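Local structure of aminoacyl-histidine dipeptidase (Vibrio alginolyticus, 3MRU) at residues 368-380 and 394-406. The protein probably hydrolyses dipeptides, among them aminoacyl-histidine dipeptides such as carnosine, as a zinc-dependent metallopeptidase of the M20C family. Residues are numbered along the deposited sequence; the frame is centred on the assembly and turned at random.
Sequences IRSLIDSGRSQVE and IEFSGAYPGWKPD
A beta-alpha-beta crossover, strand 361-370, helix 373-389 and strand 393-400, with strand 181-199 lying between its two parallel strands, is the setting in which Asp373 meets Gly402. Helix and returning strand run nearly antiparallel, at 152° between their short axes. Asp373 stands in the first turn of the helix, its carboxylate turned toward the backbone of Pro401 and Gly402, in the loop that follows strand 393-400. Gly402 N donates to the syn lone pair of Asp373 OD1 at 2.8 Å, with a weak second bond to OD2, so one amide hydrogen is shared by the two oxygens. The Gly402 backbone runs past Leu371, their CA atoms being the nearest pair there at 4.9 Å.

Farther along the helix, Arg376 bends at chi3 (58°) and grips Glu380 side-on: NE and NH2 both reach OE2 at 3.3 Å, nearly in the guanidinium plane. Ala399 CB lies over one face of that guanidinium, and a long salt bridge links Arg376 NH1 to Asp373. The CG of Glu380 makes a CH-pi contact over one face of the Phe396 ring, 4.2 Å from its centroid, while Ile368 CD1 approaches the same ring obliquely. Leu383 and Ile188 add to this packing. At the other end Leu371 CD1 meets Pro405 CD at 3.9 Å, the side chains crossing at about a right angle, and Ile372 CD1 lies against the aliphatic chain of Lys404.

Apolar contacts thus lie at both ends, on Phe396 and on Pro405 and Lys404, with the polar network between them. There the first turn of the helix is tied to the departing backbone by a carboxylate whose charge Arg376 may help to balance, at the range of a long salt bridge and shared with Glu380.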
ATOM      1  N   ILE A 368      -2.328  -8.191  -8.729  1.00 73.59           N
ATOM      2  CA  ILE A 368      -2.768  -9.195  -7.786  1.00 73.00           C
ATOM      3  C   ILE A 368      -2.217  -8.833  -6.431  1.00 73.66           C
ATOM      4  O   ILE A 368      -1.025  -8.493  -6.303  1.00 74.47           O
ATOM      5  CB  ILE A 368      -2.279 -10.604  -8.183  1.00 44.54           C
ATOM      6  CG1 ILE A 368      -2.705 -10.920  -9.615  1.00 43.32           C
ATOM      7  CG2 ILE A 368      -2.804 -11.635  -7.221  1.00 42.48           C
ATOM      8  CD1 ILE A 368      -1.983 -12.104 -10.258  1.00 83.64           C
ATOM      9  N   ARG A 369      -3.082  -8.901  -5.424  1.00 55.45           N
ATOM     10  CA  ARG A 369      -2.690  -8.711  -4.038  1.00 55.10           C
ATOM     11  C   ARG A 369      -2.983  -9.973  -3.263  1.00 55.66           C
ATOM     12  O   ARG A 369      -3.908 -10.719  -3.612  1.00 55.72           O
ATOM     13  CB  ARG A 369      -3.501  -7.610  -3.431  1.00 56.36           C
ATOM     14  CG  ARG A 369      -3.202  -6.294  -3.972  1.00 56.76           C
ATOM     15  CD  ARG A 369      -4.184  -5.347  -3.367  1.00 58.87           C
ATOM     16  NE  ARG A 369      -4.049  -3.999  -3.899  1.00 60.76           N
ATOM     17  CZ  ARG A 369      -2.967  -3.249  -3.752  1.00 61.39           C
ATOM     18  NH1 ARG A 369      -1.906  -3.732  -3.117  1.00 63.13           N
ATOM     19  NH2 ARG A 369      -2.939  -2.035  -4.271  1.00 61.32           N
ATOM     20  N   SER A 370      -2.204 -10.200  -2.206  1.00 53.45           N
ATOM     21  CA  SER A 370      -2.408 -11.340  -1.328  1.00 54.08           C
ATOM     22  C   SER A 370      -1.577 -11.240  -0.048  1.00 54.59           C
ATOM     23  O   SER A 370      -0.490 -10.665  -0.050  1.00 54.16           O
ATOM     24  CB  SER A 370      -2.184 -12.646  -2.085  1.00 60.81           C
ATOM     25  OG  SER A 370      -2.393 -13.726  -1.201  1.00 60.97           O
ATOM     26  N   LEU A 371      -2.094 -11.849   1.023  1.00 55.14           N
ATOM     27  CA  LEU A 371      -1.390 -11.950   2.294  1.00 56.09           C
ATOM     28  C   LEU A 371      -0.550 -13.206   2.201  1.00 57.49           C
ATOM     29  O   LEU A 371       0.650 -13.177   2.479  1.00 57.30           O
ATOM     30  CB  LEU A 371      -2.344 -12.063   3.472  1.00 50.47           C
ATOM     31  CG  LEU A 371      -3.621 -11.228   3.507  1.00 49.97           C
ATOM     32  CD1 LEU A 371      -4.444 -11.637   4.703  1.00 49.63           C
ATOM     33  CD2 LEU A 371      -3.308  -9.754   3.593  1.00 51.52           C
ATOM     34  N   ILE A 372      -1.165 -14.318   1.804  1.00 89.76           N
ATOM     35  CA  ILE A 372      -0.355 -15.513   1.543  1.00 91.80           C
ATOM     36  C   ILE A 372       0.283 -15.401   0.145  1.00 92.29           C
ATOM     37  O   ILE A 372      -0.409 -15.296  -0.870  1.00 92.65           O
ATOM     38  CB  ILE A 372      -1.117 -16.867   1.745  1.00130.07           C
ATOM     39  CG1 ILE A 372      -1.746 -16.940   3.148  1.00130.72           C
ATOM     40  CG2 ILE A 372      -0.156 -18.061   1.512  1.00130.86           C
ATOM     41  CD1 ILE A 372      -0.786 -16.981   4.347  1.00116.56           C
ATOM     42  N   ASP A 373       1.608 -15.399   0.104  1.00 74.22           N
ATOM     43  CA  ASP A 373       2.305 -15.264  -1.159  1.00 75.14           C
ATOM     44  C   ASP A 373       2.082 -16.491  -2.024  1.00 74.86           C
ATOM     45  O   ASP A 373       2.223 -16.442  -3.254  1.00 75.31           O
ATOM     46  CB  ASP A 373       3.789 -15.017  -0.919  1.00 87.53           C
ATOM     47  CG  ASP A 373       4.050 -13.700  -0.172  1.00 91.30           C
ATOM     48  OD1 ASP A 373       3.220 -12.754  -0.310  1.00 94.85           O
ATOM     49  OD2 ASP A 373       5.078 -13.616   0.555  1.00 95.17           O
ATOM     50  N   SER A 374       1.715 -17.590  -1.373  1.00 68.18           N
ATOM     51  CA  SER A 374       1.345 -18.814  -2.055  1.00 67.41           C
ATOM     52  C   SER A 374       0.080 -18.593  -2.928  1.00 66.92           C
ATOM     53  O   SER A 374       0.007 -19.033  -4.090  1.00 66.84           O
ATOM     54  CB  SER A 374       1.149 -19.893  -1.000  1.00 74.85           C
ATOM     55  OG  SER A 374       0.596 -21.063  -1.552  1.00 76.15           O
ATOM     56  N   GLY A 375      -0.890 -17.865  -2.377  1.00 61.57           N
ATOM     57  CA  GLY A 375      -2.101 -17.513  -3.108  1.00 60.45           C
ATOM     58  C   GLY A 375      -1.893 -16.534  -4.248  1.00 59.75           C
ATOM     59  O   GLY A 375      -2.662 -16.500  -5.200  1.00 60.00           O
ATOM     60  N   ARG A 376      -0.847 -15.726  -4.166  1.00 62.30           N
ATOM     61  CA  ARG A 376      -0.575 -14.760  -5.208  1.00 61.15           C
ATOM     62  C   ARG A 376      -0.122 -15.472  -6.443  1.00 60.43           C
ATOM     63  O   ARG A 376      -0.458 -15.069  -7.523  1.00 60.13           O
ATOM     64  CB  ARG A 376       0.513 -13.820  -4.752  1.00 61.03           C
ATOM     65  CG  ARG A 376       0.317 -12.403  -5.220  1.00 61.64           C
ATOM     66  CD  ARG A 376       1.595 -11.640  -5.060  1.00 61.51           C
ATOM     67  NE  ARG A 376       2.648 -12.302  -5.806  1.00 60.68           N
ATOM     68  CZ  ARG A 376       3.842 -12.521  -5.304  1.00 61.54           C
ATOM     69  NH1 ARG A 376       4.088 -12.130  -4.069  1.00 61.58           N
ATOM     70  NH2 ARG A 376       4.771 -13.134  -6.020  1.00 62.53           N
ATOM     71  N   SER A 377       0.659 -16.532  -6.261  1.00 80.75           N
ATOM     72  CA  SER A 377       1.055 -17.427  -7.343  1.00 80.71           C
ATOM     73  C   SER A 377      -0.140 -18.142  -7.895  1.00 80.15           C
ATOM     74  O   SER A 377      -0.326 -18.194  -9.104  1.00 80.55           O
ATOM     75  CB  SER A 377       1.993 -18.518  -6.835  1.00 72.29           C
ATOM     76  OG  SER A 377       3.287 -17.996  -6.640  1.00 74.22           O
ATOM     77  N   GLN A 378      -0.938 -18.717  -7.005  1.00 60.17           N
ATOM     78  CA  GLN A 378      -2.122 -19.413  -7.435  1.00 59.72           C
ATOM     79  C   GLN A 378      -2.797 -18.548  -8.509  1.00 58.49           C
ATOM     80  O   GLN A 378      -2.973 -19.005  -9.647  1.00 58.80           O
ATOM     81  CB  GLN A 378      -3.037 -19.660  -6.234  1.00 90.44           C
ATOM     82  CG  GLN A 378      -4.247 -20.554  -6.493  1.00 93.65           C
ATOM     83  CD  GLN A 378      -5.557 -19.768  -6.724  1.00 99.03           C
ATOM     84  OE1 GLN A 378      -5.837 -19.282  -7.842  1.00 99.98           O
ATOM     85  NE2 GLN A 378      -6.376 -19.657  -5.662  1.00100.09           N
ATOM     86  N   VAL A 379      -3.099 -17.295  -8.171  1.00 42.54           N
ATOM     87  CA  VAL A 379      -3.747 -16.356  -9.087  1.00 41.34           C
ATOM     88  C   VAL A 379      -2.944 -16.048 -10.351  1.00 41.21           C
ATOM     89  O   VAL A 379      -3.515 -15.889 -11.420  1.00 40.70           O
ATOM     90  CB  VAL A 379      -4.150 -15.016  -8.397  1.00 49.40           C
ATOM     91  CG1 VAL A 379      -4.875 -14.078  -9.376  1.00 49.00           C
ATOM     92  CG2 VAL A 379      -5.046 -15.257  -7.201  1.00 47.82           C
ATOM     93  N   GLU A 380      -1.632 -15.938 -10.245  1.00 56.90           N
ATOM     94  CA  GLU A 380      -0.841 -15.637 -11.426  1.00 58.12           C
ATOM     95  C   GLU A 380      -1.084 -16.764 -12.432  1.00 57.49           C
ATOM     96  O   GLU A 380      -1.284 -16.518 -13.633  1.00 57.72           O
ATOM     97  CB  GLU A 380       0.650 -15.529 -11.100  1.00 76.65           C
ATOM     98  CG  GLU A 380       1.085 -14.431 -10.122  1.00 79.30           C
ATOM     99  CD  GLU A 380       2.572 -14.582  -9.646  1.00 80.88           C
ATOM    100  OE1 GLU A 380       3.378 -15.235 -10.372  1.00 85.83           O
ATOM    101  OE2 GLU A 380       2.941 -14.042  -8.552  1.00 84.80           O
ATOM    102  N   ILE A 394       1.407 -12.753 -21.043  1.00 52.31           N
ATOM    103  CA  ILE A 394       1.510 -12.006 -19.786  1.00 52.42           C
ATOM    104  C   ILE A 394       2.904 -12.002 -19.223  1.00 52.03           C
ATOM    105  O   ILE A 394       3.584 -13.017 -19.250  1.00 52.12           O
ATOM    106  CB  ILE A 394       0.617 -12.524 -18.652  1.00 71.29           C
ATOM    107  CG1 ILE A 394       0.776 -14.027 -18.443  1.00 72.28           C
ATOM    108  CG2 ILE A 394      -0.830 -12.161 -18.867  1.00 72.78           C
ATOM    109  CD1 ILE A 394       0.264 -14.553 -17.102  1.00 78.79           C
ATOM    110  N   GLU A 395       3.303 -10.848 -18.701  1.00 50.53           N
ATOM    111  CA  GLU A 395       4.567 -10.677 -18.016  1.00 50.66           C
ATOM    112  C   GLU A 395       4.248 -10.212 -16.617  1.00 49.81           C
ATOM    113  O   GLU A 395       3.349  -9.388 -16.408  1.00 49.53           O
ATOM    114  CB  GLU A 395       5.433  -9.585 -18.645  1.00 85.78           C
ATOM    115  CG  GLU A 395       5.637  -9.580 -20.142  1.00 87.28           C
ATOM    116  CD  GLU A 395       6.505  -8.385 -20.595  1.00 88.51           C
ATOM    117  OE1 GLU A 395       6.323  -7.246 -20.062  1.00 90.93           O
ATOM    118  OE2 GLU A 395       7.379  -8.589 -21.483  1.00 92.31           O
ATOM    119  N   PHE A 396       5.015 -10.725 -15.664  1.00 63.46           N
ATOM    120  CA  PHE A 396       4.924 -10.297 -14.274  1.00 62.85           C
ATOM    121  C   PHE A 396       6.170  -9.534 -13.836  1.00 62.64           C
ATOM    122  O   PHE A 396       7.273  -9.739 -14.373  1.00 62.99           O
ATOM    123  CB  PHE A 396       4.656 -11.497 -13.363  1.00 54.21           C
ATOM    124  CG  PHE A 396       3.308 -12.137 -13.597  1.00 54.61           C
ATOM    125  CD1 PHE A 396       3.211 -13.453 -14.025  1.00 55.24           C
ATOM    126  CD2 PHE A 396       2.131 -11.412 -13.408  1.00 53.68           C
ATOM    127  CE1 PHE A 396       1.972 -14.035 -14.236  1.00 54.06           C
ATOM    128  CE2 PHE A 396       0.905 -11.990 -13.631  1.00 52.21           C
ATOM    129  CZ  PHE A 396       0.830 -13.300 -14.050  1.00 53.07           C
ATOM    130  N   SER A 397       5.976  -8.644 -12.868  1.00 58.52           N
ATOM    131  CA  SER A 397       7.024  -7.805 -12.360  1.00 58.15           C
ATOM    132  C   SER A 397       6.454  -7.055 -11.191  1.00 58.08           C
ATOM    133  O   SER A 397       5.279  -7.204 -10.887  1.00 58.19           O
ATOM    134  CB  SER A 397       7.409  -6.813 -13.422  1.00 66.88           C
ATOM    135  OG  SER A 397       6.220  -6.317 -13.973  1.00 67.79           O
ATOM    136  N   GLY A 398       7.295  -6.241 -10.552  1.00 68.20           N
ATOM    137  CA  GLY A 398       6.918  -5.431  -9.395  1.00 68.12           C
ATOM    138  C   GLY A 398       6.419  -6.279  -8.247  1.00 68.31           C
ATOM    139  O   GLY A 398       5.504  -5.873  -7.526  1.00 68.76           O
ATOM    140  N   ALA A 399       7.011  -7.461  -8.090  1.00 69.32           N
ATOM    141  CA  ALA A 399       6.585  -8.429  -7.084  1.00 69.50           C
ATOM    142  C   ALA A 399       7.175  -8.079  -5.729  1.00 69.79           C
ATOM    143  O   ALA A 399       8.382  -7.870  -5.623  1.00 70.43           O
ATOM    144  CB  ALA A 399       7.011  -9.816  -7.488  1.00 64.07           C
ATOM    145  N   TYR A 400       6.329  -8.034  -4.701  1.00 61.19           N
ATOM    146  CA  TYR A 400       6.768  -7.791  -3.320  1.00 61.13           C
ATOM    147  C   TYR A 400       6.021  -8.658  -2.295  1.00 62.06           C
ATOM    148  O   TYR A 400       4.807  -8.854  -2.390  1.00 62.25           O
ATOM    149  CB  TYR A 400       6.647  -6.309  -2.959  1.00 60.98           C
ATOM    150  CG  TYR A 400       5.273  -5.710  -3.188  1.00 59.97           C
ATOM    151  CD1 TYR A 400       4.353  -5.599  -2.136  1.00 58.34           C
ATOM    152  CD2 TYR A 400       4.891  -5.248  -4.453  1.00 58.79           C
ATOM    153  CE1 TYR A 400       3.093  -5.053  -2.334  1.00 57.18           C
ATOM    154  CE2 TYR A 400       3.629  -4.689  -4.657  1.00 58.15           C
ATOM    155  CZ  TYR A 400       2.743  -4.599  -3.589  1.00 58.18           C
ATOM    156  OH  TYR A 400       1.506  -4.054  -3.774  1.00 58.30           O
ATOM    157  N   PRO A 401       6.747  -9.165  -1.296  1.00 57.62           N
ATOM    158  CA  PRO A 401       6.197 -10.119  -0.337  1.00 58.29           C
ATOM    159  C   PRO A 401       5.093  -9.566   0.548  1.00 59.06           C
ATOM    160  O   PRO A 401       5.047  -8.375   0.828  1.00 58.84           O
ATOM    161  CB  PRO A 401       7.408 -10.490   0.521  1.00 69.56           C
ATOM    162  CG  PRO A 401       8.362  -9.363   0.335  1.00 69.26           C
ATOM    163  CD  PRO A 401       8.165  -8.864  -1.036  1.00 68.92           C
ATOM    164  N   GLY A 402       4.203 -10.456   0.970  1.00 72.79           N
ATOM    165  CA  GLY A 402       3.130 -10.120   1.892  1.00 74.07           C
ATOM    166  C   GLY A 402       3.492 -10.600   3.279  1.00 75.23           C
ATOM    167  O   GLY A 402       4.523 -11.254   3.460  1.00 75.50           O
ATOM    168  N   TRP A 403       2.636 -10.280   4.248  1.00 72.62           N
ATOM    169  CA  TRP A 403       2.854 -10.601   5.648  1.00 73.60           C
ATOM    170  C   TRP A 403       1.635 -11.362   6.199  1.00 74.57           C
ATOM    171  O   TRP A 403       0.596 -10.748   6.489  1.00 74.67           O
ATOM    172  CB  TRP A 403       3.119  -9.289   6.400  1.00 78.77           C
ATOM    173  CG  TRP A 403       3.169  -9.335   7.915  1.00 79.14           C
ATOM    174  CD1 TRP A 403       3.493 -10.406   8.721  1.00 78.94           C
ATOM    175  CD2 TRP A 403       2.933  -8.233   8.800  1.00 79.24           C
ATOM    176  NE1 TRP A 403       3.428 -10.039  10.042  1.00 78.30           N
ATOM    177  CE2 TRP A 403       3.099  -8.712  10.123  1.00 78.89           C
ATOM    178  CE3 TRP A 403       2.588  -6.884   8.602  1.00 78.63           C
ATOM    179  CZ2 TRP A 403       2.934  -7.890  11.241  1.00 78.83           C
ATOM    180  CZ3 TRP A 403       2.414  -6.071   9.708  1.00 78.77           C
ATOM    181  CH2 TRP A 403       2.595  -6.578  11.015  1.00 79.53           C
ATOM    182  N   LYS A 404       1.754 -12.688   6.341  1.00 52.20           N
ATOM    183  CA  LYS A 404       0.604 -13.489   6.765  1.00 53.60           C
ATOM    184  C   LYS A 404       0.291 -13.324   8.246  1.00 54.44           C
ATOM    185  O   LYS A 404       1.170 -13.482   9.085  1.00 54.53           O
ATOM    186  CB  LYS A 404       0.735 -14.973   6.343  1.00 78.35           C
ATOM    187  CG  LYS A 404       1.420 -15.959   7.325  1.00 79.12           C
ATOM    188  CD  LYS A 404       1.636 -17.348   6.700  1.00 78.56           C
ATOM    189  CE  LYS A 404       2.547 -17.237   5.472  1.00 80.62           C
ATOM    190  NZ  LYS A 404       3.093 -18.535   4.966  1.00 82.40           N
ATOM    191  N   PRO A 405      -0.962 -12.987   8.571  1.00 63.70           N
ATOM    192  CA  PRO A 405      -1.350 -12.822   9.968  1.00 65.22           C
ATOM    193  C   PRO A 405      -1.529 -14.144  10.741  1.00 67.08           C
ATOM    194  O   PRO A 405      -2.356 -14.981  10.388  1.00 66.84           O
ATOM    195  CB  PRO A 405      -2.671 -12.046   9.873  1.00 61.10           C
ATOM    196  CG  PRO A 405      -3.239 -12.409   8.554  1.00 60.25           C
ATOM    197  CD  PRO A 405      -2.078 -12.730   7.646  1.00 59.91           C
ATOM    198  N   ASP A 406      -0.738 -14.312  11.795  1.00 86.15           N
ATOM    199  CA  ASP A 406      -0.872 -15.438  12.719  1.00 88.73           C
ATOM    200  C   ASP A 406      -1.715 -15.049  13.933  1.00 89.64           C
ATOM    201  O   ASP A 406      -1.305 -14.208  14.743  1.00 89.45           O
ATOM    202  CB  ASP A 406       0.505 -15.918  13.178  1.00119.06           C
ATOM    203  CG  ASP A 406       0.425 -16.914  14.331  1.00122.38           C
ATOM    204  OD1 ASP A 406      -0.463 -17.814  14.303  1.00125.66           O
ATOM    205  OD2 ASP A 406       1.256 -16.793  15.267  1.00125.35           O
TER